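Local coordinates for oxysterol-binding protein homolog 3 (Saccharomyces cerevisiae, PDB 4IC4) that carries lipids in a hydrophobic pocket of its OSBP-related domain, moving them between membranes by phosphoinositide-coupled transport and helping to maintain intracellular sterol distribution, at residues K112-L116 and E212-E216; M135-S141 and A152-L158. One frame throughout, in Å; residues are numbered along the deposited sequence.

Contact 1 (K112-L116 and E212-E216); sequences KTRTL and ERYME
T115, R213 and K112 carry most of this 430 Å² interface. K112-T115 form a short 3-10 segment, with successive i to i+3 bonds from T115 N to K112 O at 3.0 Å and from L116 N to T113 O at 3.1 Å. E212-E216 is extended, entering strand 214-225 at Y214; the closest CA pair is K112 and Y214, 5.1 Å apart. T115 points its CA-to-CB bond toward that backbone. In the p rotamer its OG1 donates to K112 O (2.7 Å) and lies 3.5 Å from Y214 CA, while T115 CG2 packs on M215 CG at 3.5 Å. The arrangement belongs to the OSBP-related domain: a 3-10 segment from the loop after helix 94-104 rests against the start of a strand of the curled antiparallel sheet, and the backbones of Y214 and E216 pair on with K206 and I204. R213 (m, t, then p at chi3) bends its guanidinium over the end of the 3-10 segment. L116 C lies against one face of it, and T115 O is 3.0 Å from R213 NH2, too poorly angled for a hydrogen bond. The R213 side chain is about 7 Å from that of K118, a residue that binds phosphatidylinositol 4-phosphate. K112 runs extended (mttt), its CG 3.6 Å from Y214 CB and its CD 3.0 Å from E212 OE2; at 4.4 Å, K112 NZ and E212 OE2 fall short of a salt bridge. Water bridges the segments: one molecule donates to R213 O (2.9 Å) and weakly to K112 O (2.9 Å); another joins K112 NZ (2.9 Å) to E212 O (2.7 Å).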
loop_
_atom_site.group_PDB
_atom_site.type_symbol
_atom_site.label_atom_id
_atom_site.label_comp_id
_atom_site.label_asym_id
_atom_site.label_seq_id
_atom_site.Cartn_x
_atom_site.Cartn_y
_atom_site.Cartn_z
ATOM N N LYS A 112 -5.126 -14.920 6.297
ATOM C CA LYS A 112 -6.022 -14.157 7.156
ATOM C C LYS A 112 -5.348 -13.489 8.349
ATOM O O LYS A 112 -5.879 -12.526 8.903
ATOM C CB LYS A 112 -7.160 -15.059 7.644
ATOM C CG LYS A 112 -8.083 -15.517 6.528
ATOM C CD LYS A 112 -9.170 -16.453 7.039
ATOM C CE LYS A 112 -10.095 -16.880 5.910
ATOM N NZ LYS A 112 -11.132 -17.848 6.366
ATOM N N THR A 113 -4.185 -13.990 8.744
ATOM C CA THR A 113 -3.472 -13.411 9.876
ATOM C C THR A 113 -3.201 -11.921 9.636
ATOM O O THR A 113 -3.242 -11.116 10.567
ATOM C CB THR A 113 -2.130 -14.137 10.117
ATOM O OG1 THR A 113 -2.368 -15.545 10.261
ATOM C CG2 THR A 113 -1.452 -13.614 11.379
ATOM N N ARG A 114 -2.945 -11.559 8.382
ATOM C CA ARG A 114 -2.649 -10.171 8.027
ATOM C C ARG A 114 -3.790 -9.207 8.352
ATOM O O ARG A 114 -3.562 -8.014 8.562
ATOM C CB ARG A 114 -2.305 -10.074 6.529
ATOM C CG ARG A 114 -1.732 -8.723 6.083
ATOM C CD ARG A 114 -0.318 -8.517 6.618
ATOM N NE ARG A 114 0.124 -7.126 6.495
ATOM C CZ ARG A 114 0.728 -6.602 5.430
ATOM N NH1 ARG A 114 0.989 -7.339 4.359
ATOM N NH2 ARG A 114 1.074 -5.321 5.442
ATOM N N THR A 115 -5.018 -9.714 8.410
ATOM C CA THR A 115 -6.164 -8.855 8.695
ATOM C C THR A 115 -6.399 -8.574 10.184
ATOM O O THR A 115 -7.293 -7.804 10.532
ATOM C CB THR A 115 -7.466 -9.447 8.105
ATOM O OG1 THR A 115 -7.820 -10.633 8.824
ATOM C CG2 THR A 115 -7.281 -9.789 6.628
ATOM N N LEU A 116 -5.588 -9.176 11.050
ATOM C CA LEU A 116 -5.732 -9.008 12.498
ATOM C C LEU A 116 -5.225 -7.672 13.044
ATOM O O LEU A 116 -5.766 -7.159 14.027
ATOM C CB LEU A 116 -5.025 -10.151 13.229
ATOM C CG LEU A 116 -5.595 -11.554 13.008
ATOM C CD1 LEU A 116 -4.627 -12.587 13.545
ATOM C CD2 LEU A 116 -6.945 -11.671 13.698
ATOM N N GLU A 212 -12.565 -16.263 13.015
ATOM C CA GLU A 212 -11.329 -15.746 12.447
ATOM C C GLU A 212 -11.620 -14.616 11.465
ATOM O O GLU A 212 -12.260 -14.820 10.433
ATOM C CB GLU A 212 -10.564 -16.872 11.746
ATOM C CG GLU A 212 -9.204 -16.463 11.208
ATOM C CD GLU A 212 -8.392 -17.647 10.715
ATOM O OE1 GLU A 212 -8.108 -18.554 11.527
ATOM O OE2 GLU A 212 -8.035 -17.669 9.519
ATOM N N ARG A 213 -11.152 -13.421 11.806
ATOM C CA ARG A 213 -11.347 -12.247 10.965
ATOM C C ARG A 213 -10.667 -12.449 9.619
ATOM O O ARG A 213 -9.671 -13.163 9.522
ATOM C CB ARG A 213 -10.754 -11.012 11.652
ATOM C CG ARG A 213 -11.449 -10.625 12.947
ATOM C CD ARG A 213 -10.604 -9.660 13.767
ATOM N NE ARG A 213 -10.147 -8.518 12.983
ATOM C CZ ARG A 213 -9.385 -7.540 13.462
ATOM N NH1 ARG A 213 -8.994 -7.561 14.731
ATOM N NH2 ARG A 213 -9.004 -6.545 12.671
ATOM N N TYR A 214 -11.213 -11.825 8.582
ATOM C CA TYR A 214 -10.636 -11.920 7.245
ATOM C C TYR A 214 -11.150 -10.797 6.354
ATOM O O TYR A 214 -12.125 -10.121 6.681
ATOM C CB TYR A 214 -10.946 -13.285 6.613
ATOM C CG TYR A 214 -12.395 -13.517 6.248
ATOM C CD1 TYR A 214 -12.917 -13.054 5.040
ATOM C CD2 TYR A 214 -13.246 -14.208 7.110
ATOM C CE1 TYR A 214 -14.251 -13.276 4.700
ATOM C CE2 TYR A 214 -14.579 -14.433 6.780
ATOM C CZ TYR A 214 -15.074 -13.966 5.577
ATOM O OH TYR A 214 -16.394 -14.188 5.256
ATOM N N MET A 215 -10.477 -10.597 5.228
ATOM C CA MET A 215 -10.861 -9.560 4.283
ATOM C C MET A 215 -11.108 -10.139 2.903
ATOM O O MET A 215 -10.525 -11.155 2.529
ATOM C CB MET A 215 -9.767 -8.498 4.185
ATOM C CG MET A 215 -9.696 -7.575 5.376
ATOM S SD MET A 215 -8.273 -6.473 5.290
ATOM C CE MET A 215 -8.656 -5.528 3.814
ATOM N N GLU A 216 -11.978 -9.481 2.150
ATOM C CA GLU A 216 -12.284 -9.916 0.796
ATOM C C GLU A 216 -12.746 -8.718 -0.025
ATOM O O GLU A 216 -13.385 -7.799 0.495
ATOM C CB GLU A 216 -13.375 -10.997 0.810
ATOM C CG GLU A 216 -14.771 -10.488 1.138
ATOM C CD GLU A 216 -15.807 -11.600 1.199
ATOM O OE1 GLU A 216 -17.015 -11.286 1.145
ATOM O OE2 GLU A 216 -15.417 -12.783 1.311
HETATM O O HOH W 1 -7.299 -13.689 11.148
HETATM O O HOH W 2 -12.375 -17.039 8.849
#

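Contact 2 (M135-S141 and A152-L158); sequences MGFRLIS and AFFAEHL
Strands 137-141 and 152-157, arms of one beta hairpin, run antiparallel at 167° with axes 4.7 Å apart. Pairs R138-E156 and I140-F154 are hydrogen-bonded, L139-A155 and S141-F153 non-hydrogen-bonded (CA to CA 4.1 and 4.4 Å). Four backbone bonds satisfy the hydrogen-bonded pairs: R138 N to E156 O (3.0 Å), E156 N to R138 O (2.8 Å), I140 N to F154 O (3.1 Å) and F154 N to I140 O (3.0 Å). Beside a G1 bulge of G136 (phi/psi 67/22) and F137 opposite R132, a water donates to G136 O (2.7 Å) and accepts from L158 N (2.9 Å). R138, chi1 p and then extended, forms a salt bridge from NE to E156 OE2 (3.1 Å), with a weak second bond from R138 NH2 to E156 OE2 (3.3 Å). Another water accepts from R138 NH2 (3.2 Å) and donates to E156 OE1 (2.8 Å). S141 OG bonds F128 O and H157 ND1 bonds D159 N. Helix 71-76 packs on the L139, S141 and F153 face and helix 381-386 on the R138, I140 and E156 face of this hairpin, which strands 127-132 and 160-172 flank in the curled antiparallel sheet of the OSBP-related domain.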
loop_
_atom_site.group_PDB
_atom_site.type_symbol
_atom_site.label_atom_id
_atom_site.label_comp_id
_atom_site.label_asym_id
_atom_site.label_seq_id
_atom_site.Cartn_x
_atom_site.Cartn_y
_atom_site.Cartn_z
ATOM N N MET A 135 14.003 -4.802 -9.486
ATOM C CA MET A 135 12.800 -4.624 -10.293
ATOM C C MET A 135 12.870 -3.346 -11.116
ATOM O O MET A 135 11.900 -2.955 -11.769
ATOM C CB MET A 135 11.556 -4.623 -9.402
ATOM C CG MET A 135 11.277 -5.987 -8.781
ATOM S SD MET A 135 9.706 -6.073 -7.903
ATOM C CE MET A 135 10.197 -5.455 -6.316
ATOM N N GLY A 136 14.025 -2.691 -11.063
ATOM C CA GLY A 136 14.245 -1.478 -11.825
ATOM C C GLY A 136 13.451 -0.243 -11.454
ATOM O O GLY A 136 13.308 0.658 -12.281
ATOM N N PHE A 137 12.939 -0.169 -10.229
ATOM C CA PHE A 137 12.174 1.014 -9.863
ATOM C C PHE A 137 12.546 1.596 -8.516
ATOM O O PHE A 137 13.222 0.965 -7.703
ATOM C CB PHE A 137 10.665 0.712 -9.888
ATOM C CG PHE A 137 10.158 -0.031 -8.670
ATOM C CD1 PHE A 137 9.874 0.649 -7.487
ATOM C CD2 PHE A 137 9.938 -1.406 -8.719
ATOM C CE1 PHE A 137 9.374 -0.028 -6.370
ATOM C CE2 PHE A 137 9.440 -2.093 -7.610
ATOM C CZ PHE A 137 9.157 -1.405 -6.433
ATOM N N ARG A 138 12.114 2.829 -8.301
ATOM C CA ARG A 138 12.332 3.496 -7.034
ATOM C C ARG A 138 11.027 4.199 -6.724
ATOM O O ARG A 138 10.303 4.627 -7.626
ATOM C CB ARG A 138 13.473 4.506 -7.113
ATOM C CG ARG A 138 13.203 5.697 -8.002
ATOM C CD ARG A 138 14.419 6.595 -8.045
ATOM N NE ARG A 138 14.178 7.813 -8.806
ATOM C CZ ARG A 138 15.131 8.672 -9.146
ATOM N NH1 ARG A 138 16.387 8.439 -8.791
ATOM N NH2 ARG A 138 14.828 9.762 -9.836
ATOM N N LEU A 139 10.729 4.311 -5.442
ATOM C CA LEU A 139 9.502 4.941 -5.015
ATOM C C LEU A 139 9.772 5.876 -3.853
ATOM O O LEU A 139 10.648 5.618 -3.027
ATOM C CB LEU A 139 8.513 3.848 -4.591
ATOM C CG LEU A 139 7.220 4.156 -3.835
ATOM C CD1 LEU A 139 6.285 2.953 -3.961
ATOM C CD2 LEU A 139 7.507 4.459 -2.369
ATOM N N ILE A 140 9.051 6.991 -3.822
ATOM C CA ILE A 140 9.144 7.915 -2.704
ATOM C C ILE A 140 7.703 8.239 -2.306
ATOM O O ILE A 140 6.822 8.356 -3.158
ATOM C CB ILE A 140 9.915 9.220 -3.046
ATOM C CG1 ILE A 140 9.949 10.128 -1.812
ATOM C CG2 ILE A 140 9.258 9.952 -4.203
ATOM C CD1 ILE A 140 10.610 9.504 -0.595
ATOM N N SER A 141 7.459 8.338 -1.005
ATOM C CA SER A 141 6.131 8.647 -0.502
ATOM C C SER A 141 6.243 9.573 0.703
ATOM O O SER A 141 7.274 9.609 1.380
ATOM C CB SER A 141 5.390 7.362 -0.118
ATOM O OG SER A 141 6.040 6.659 0.928
ATOM N N ALA A 152 0.998 10.725 -0.458
ATOM C CA ALA A 152 1.387 10.901 -1.853
ATOM C C ALA A 152 2.497 9.931 -2.212
ATOM O O ALA A 152 3.431 9.729 -1.430
ATOM C CB ALA A 152 1.839 12.338 -2.092
ATOM N N PHE A 153 2.385 9.334 -3.396
ATOM C CA PHE A 153 3.358 8.357 -3.885
ATOM C C PHE A 153 3.789 8.649 -5.313
ATOM O O PHE A 153 2.981 9.069 -6.141
ATOM C CB PHE A 153 2.761 6.944 -3.881
ATOM C CG PHE A 153 2.440 6.415 -2.517
ATOM C CD1 PHE A 153 3.297 5.520 -1.882
ATOM C CD2 PHE A 153 1.288 6.826 -1.857
ATOM C CE1 PHE A 153 3.008 5.046 -0.601
ATOM C CE2 PHE A 153 0.994 6.358 -0.579
ATOM C CZ PHE A 153 1.858 5.468 0.047
ATOM N N PHE A 154 5.064 8.415 -5.592
ATOM C CA PHE A 154 5.606 8.579 -6.934
ATOM C C PHE A 154 6.609 7.457 -7.156
ATOM O O PHE A 154 7.649 7.412 -6.500
ATOM C CB PHE A 154 6.297 9.933 -7.103
ATOM C CG PHE A 154 6.808 10.181 -8.501
ATOM C CD1 PHE A 154 5.979 9.980 -9.603
ATOM C CD2 PHE A 154 8.107 10.628 -8.715
ATOM C CE1 PHE A 154 6.440 10.222 -10.900
ATOM C CE2 PHE A 154 8.579 10.877 -10.006
ATOM C CZ PHE A 154 7.740 10.672 -11.100
ATOM N N ALA A 155 6.279 6.546 -8.066
ATOM C CA ALA A 155 7.144 5.411 -8.383
ATOM C C ALA A 155 7.655 5.591 -9.804
ATOM O O ALA A 155 6.886 5.957 -10.695
ATOM C CB ALA A 155 6.363 4.104 -8.266
ATOM N N GLU A 156 8.946 5.336 -10.009
ATOM C CA GLU A 156 9.559 5.493 -11.325
ATOM C C GLU A 156 10.410 4.312 -11.747
ATOM O O GLU A 156 11.169 3.762 -10.946
ATOM C CB GLU A 156 10.473 6.713 -11.364
ATOM C CG GLU A 156 9.932 7.975 -10.773
ATOM C CD GLU A 156 10.995 9.051 -10.738
ATOM O OE1 GLU A 156 11.279 9.641 -11.803
ATOM O OE2 GLU A 156 11.561 9.287 -9.651
ATOM N N HIS A 157 10.299 3.981 -13.029
ATOM C CA HIS A 157 11.039 2.908 -13.683
ATOM C C HIS A 157 11.472 3.556 -14.996
ATOM O O HIS A 157 10.941 4.599 -15.377
ATOM C CB HIS A 157 10.099 1.726 -13.945
ATOM C CG HIS A 157 10.752 0.545 -14.596
ATOM N ND1 HIS A 157 11.023 0.490 -15.945
ATOM C CD2 HIS A 157 11.142 -0.648 -14.085
ATOM C CE1 HIS A 157 11.549 -0.687 -16.240
ATOM N NE2 HIS A 157 11.631 -1.396 -15.129
ATOM N N LEU A 158 12.442 2.965 -15.681
ATOM C CA LEU A 158 12.882 3.531 -16.948
ATOM C C LEU A 158 11.741 3.593 -17.962
ATOM O O LEU A 158 11.662 4.527 -18.767
ATOM C CB LEU A 158 14.019 2.690 -17.541
ATOM C CG LEU A 158 14.449 3.049 -18.968
ATOM C CD1 LEU A 158 15.116 4.411 -18.967
ATOM C CD2 LEU A 158 15.405 1.995 -19.503
HETATM O O HOH W 3 14.292 0.930 -14.744
HETATM O O HOH W 4 12.567 11.882 -10.670
#

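In the fold
Both contacts reach the same curled antiparallel sheet of the OSBP-related domain, on opposite sides of the chain's centre, their own centres 29 Å apart. They do not touch: about 12 Å separates their nearest atoms. Contact 2 joins two sheet strands close in sequence, and half of its 14 touching residues are buried; contact 1 brings a loop turn to a strand 96 residues later, with two of seven buried. Backbone ladder bonds and a salt bridge between partly exposed side chains define contact 2, whereas contact 1 relies on packing and bridging waters. Contact 1 approaches the phosphatidylinositol 4-phosphate site, from which contact 2 lies away, packed between helices 71-76 and 381-386.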